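Local coordinates for putative nucleoprotein (Infectious salmon anemia virus, PDB 4EWC), which encapsidates the negative-strand viral RNA, protecting it from nucleases and forming the ribonucleoprotein that serves as template for transcription and replication, at residues 395-400 with 422-428. Numbering follows the deposited sequence.
Sequences SSLMMY and ICREAKL
CG1 of Ile422 sits over the centre of one face of the Tyr400 ring, 3.6 Å from the centroid and 6° off the normal, a CH-pi contact. The two side chains cross at about a right angle. With CG of Tyr400 anti to its own N (chi1 179°), the ring is carried out over the isoleucine, whose CG2 reaches back to Tyr400 CB. The extended Ile422 chain continues past the ring, and its CD1 meets Leu397 CD1 at 3.6 Å. At the ring edge, near its plane, Glu425 OE1 approaches Tyr400 CD1 to 3.4 Å; the carboxylate is turned 64° from the ring, and the contact is one of packing. Helix 394-402 thus packs on the last turn of helix 417-425 and on the chain leaving it, within the C-terminal family region of this mainly alpha-helical orthomyxovirus nucleoprotein. Ala426, the first residue to depart from helical backbone angles, turns its methyl toward Ser396 O, 3.8 Å away. Met399, a selenomethionine, bends at its last torsion and lays SE and CE along the Lys427 backbone, with SE 3.5 Å from Lys427 O. Farther along, Ser396 OG rests on Leu428 CB at 3.4 Å, while Leu428 CD1 meets Ser395 CB at 3.6 Å. Ser395 OG itself is hydrogen-bonded to Met171 O. Outside the two segments, Ile151 and Phe155 of helix 142-162 touch Leu397, Trp174 of helix 174-188 touches Leu428, and the backbone of Leu428 is hydrogen-bonded to that of Leu492.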
loop_
_atom_site.group_PDB
_atom_site.type_symbol
_atom_site.label_atom_id
_atom_site.label_comp_id
_atom_site.label_asym_id
_atom_site.label_seq_id
_atom_site.Cartn_x
_atom_site.Cartn_y
_atom_site.Cartn_z
ATOM N N SER A 395 21.314 -19.167 -6.027
ATOM C CA SER A 395 21.252 -20.050 -7.199
ATOM C C SER A 395 21.397 -19.287 -8.498
ATOM O O SER A 395 22.199 -19.666 -9.359
ATOM C CB SER A 395 19.964 -20.867 -7.211
ATOM O OG SER A 395 20.051 -21.931 -6.288
ATOM N N SER A 396 20.626 -18.212 -8.629
ATOM C CA SER A 396 20.711 -17.342 -9.799
ATOM C C SER A 396 22.154 -16.927 -10.021
ATOM O O SER A 396 22.672 -16.989 -11.128
ATOM C CB SER A 396 19.826 -16.112 -9.617
ATOM O OG SER A 396 18.449 -16.470 -9.645
ATOM N N LEU A 397 22.800 -16.525 -8.935
ATOM C CA LEU A 397 24.176 -16.047 -8.972
ATOM C C LEU A 397 25.141 -17.159 -9.439
ATOM O O LEU A 397 25.981 -16.930 -10.303
ATOM C CB LEU A 397 24.554 -15.508 -7.594
ATOM C CG LEU A 397 25.726 -14.553 -7.349
ATOM C CD1 LEU A 397 25.902 -13.560 -8.472
ATOM C CD2 LEU A 397 25.522 -13.808 -6.030
HETATM N N MSE A 398 24.971 -18.362 -8.906
HETATM C CA MSE A 398 25.785 -19.491 -9.311
HETATM C C MSE A 398 25.572 -19.816 -10.766
HETATM O O MSE A 398 26.558 -20.051 -11.489
HETATM C CB MSE A 398 25.435 -20.685 -8.434
HETATM C CG MSE A 398 26.167 -20.594 -7.101
HETATM SE SE MSE A 398 25.418 -21.886 -5.823
HETATM C CE MSE A 398 26.823 -23.253 -5.934
HETATM N N MSE A 399 24.323 -19.837 -11.217
HETATM C CA MSE A 399 24.010 -20.111 -12.626
HETATM C C MSE A 399 24.657 -19.083 -13.554
HETATM O O MSE A 399 25.234 -19.427 -14.575
HETATM C CB MSE A 399 22.492 -20.091 -12.868
HETATM C CG MSE A 399 21.764 -21.347 -12.495
HETATM SE SE MSE A 399 19.817 -21.144 -12.809
HETATM C CE MSE A 399 19.871 -20.685 -14.721
ATOM N N TYR A 400 24.521 -17.816 -13.184
ATOM C CA TYR A 400 24.944 -16.708 -14.021
ATOM C C TYR A 400 26.445 -16.801 -14.241
ATOM O O TYR A 400 26.920 -16.676 -15.372
ATOM C CB TYR A 400 24.516 -15.396 -13.373
ATOM C CG TYR A 400 24.906 -14.136 -14.104
ATOM C CD1 TYR A 400 24.094 -13.603 -15.096
ATOM C CD2 TYR A 400 26.070 -13.462 -13.779
ATOM C CE1 TYR A 400 24.446 -12.444 -15.760
ATOM C CE2 TYR A 400 26.433 -12.307 -14.433
ATOM C CZ TYR A 400 25.624 -11.805 -15.427
ATOM O OH TYR A 400 25.997 -10.651 -16.091
ATOM N N ILE A 422 21.234 -9.736 -13.145
ATOM C CA ILE A 422 21.441 -11.174 -12.999
ATOM C C ILE A 422 20.097 -11.891 -12.891
ATOM O O ILE A 422 19.898 -12.957 -13.489
ATOM C CB ILE A 422 22.340 -11.496 -11.798
ATOM C CG1 ILE A 422 23.771 -11.080 -12.110
ATOM C CG2 ILE A 422 22.284 -12.991 -11.446
ATOM C CD1 ILE A 422 24.685 -11.172 -10.937
ATOM N N CYS A 423 19.174 -11.279 -12.146
ATOM C CA CYS A 423 17.823 -11.811 -11.984
ATOM C C CYS A 423 17.132 -12.030 -13.313
ATOM O O CYS A 423 16.633 -13.121 -13.575
ATOM C CB CYS A 423 16.960 -10.877 -11.134
ATOM S SG CYS A 423 17.258 -10.938 -9.342
ATOM N N ARG A 424 17.077 -10.990 -14.138
ATOM C CA ARG A 424 16.429 -11.108 -15.437
ATOM C C ARG A 424 17.104 -12.174 -16.313
ATOM O O ARG A 424 16.427 -12.914 -17.036
ATOM C CB ARG A 424 16.385 -9.757 -16.154
ATOM C CG ARG A 424 15.657 -8.677 -15.384
ATOM C CD ARG A 424 15.511 -7.393 -16.177
ATOM N NE ARG A 424 15.119 -6.302 -15.302
ATOM C CZ ARG A 424 15.980 -5.489 -14.697
ATOM N NH1 ARG A 424 17.287 -5.630 -14.890
ATOM N NH2 ARG A 424 15.534 -4.518 -13.901
ATOM N N GLU A 425 18.430 -12.273 -16.214
ATOM C CA GLU A 425 19.211 -13.169 -17.072
ATOM C C GLU A 425 19.066 -14.657 -16.751
ATOM O O GLU A 425 18.694 -15.447 -17.619
ATOM C CB GLU A 425 20.693 -12.780 -17.065
ATOM C CG GLU A 425 21.483 -13.259 -18.292
ATOM C CD GLU A 425 21.802 -14.766 -18.304
ATOM O OE1 GLU A 425 22.052 -15.356 -17.217
ATOM O OE2 GLU A 425 21.819 -15.354 -19.415
ATOM N N ALA A 426 19.382 -15.050 -15.520
ATOM C CA ALA A 426 19.322 -16.461 -15.157
ATOM C C ALA A 426 17.885 -16.987 -15.137
ATOM O O ALA A 426 16.907 -16.230 -15.146
ATOM C CB ALA A 426 20.003 -16.720 -13.828
ATOM N N LYS A 427 17.789 -18.309 -15.122
ATOM C CA LYS A 427 16.527 -19.007 -15.133
ATOM C C LYS A 427 16.420 -19.818 -13.845
ATOM O O LYS A 427 16.518 -21.045 -13.853
ATOM C CB LYS A 427 16.412 -19.890 -16.373
ATOM C CG LYS A 427 16.142 -19.102 -17.663
ATOM C CD LYS A 427 16.315 -19.965 -18.922
ATOM C CE LYS A 427 15.945 -19.203 -20.202
ATOM N NZ LYS A 427 16.723 -17.939 -20.396
ATOM N N LEU A 428 16.232 -19.097 -12.738
ATOM C CA LEU A 428 16.062 -19.680 -11.420
ATOM C C LEU A 428 14.841 -20.584 -11.380
ATOM O O LEU A 428 13.839 -20.344 -12.066
ATOM C CB LEU A 428 15.916 -18.560 -10.374
ATOM C CG LEU A 428 15.611 -18.991 -8.930
ATOM C CD1 LEU A 428 16.732 -19.862 -8.374
ATOM C CD2 LEU A 428 15.366 -17.800 -8.043
#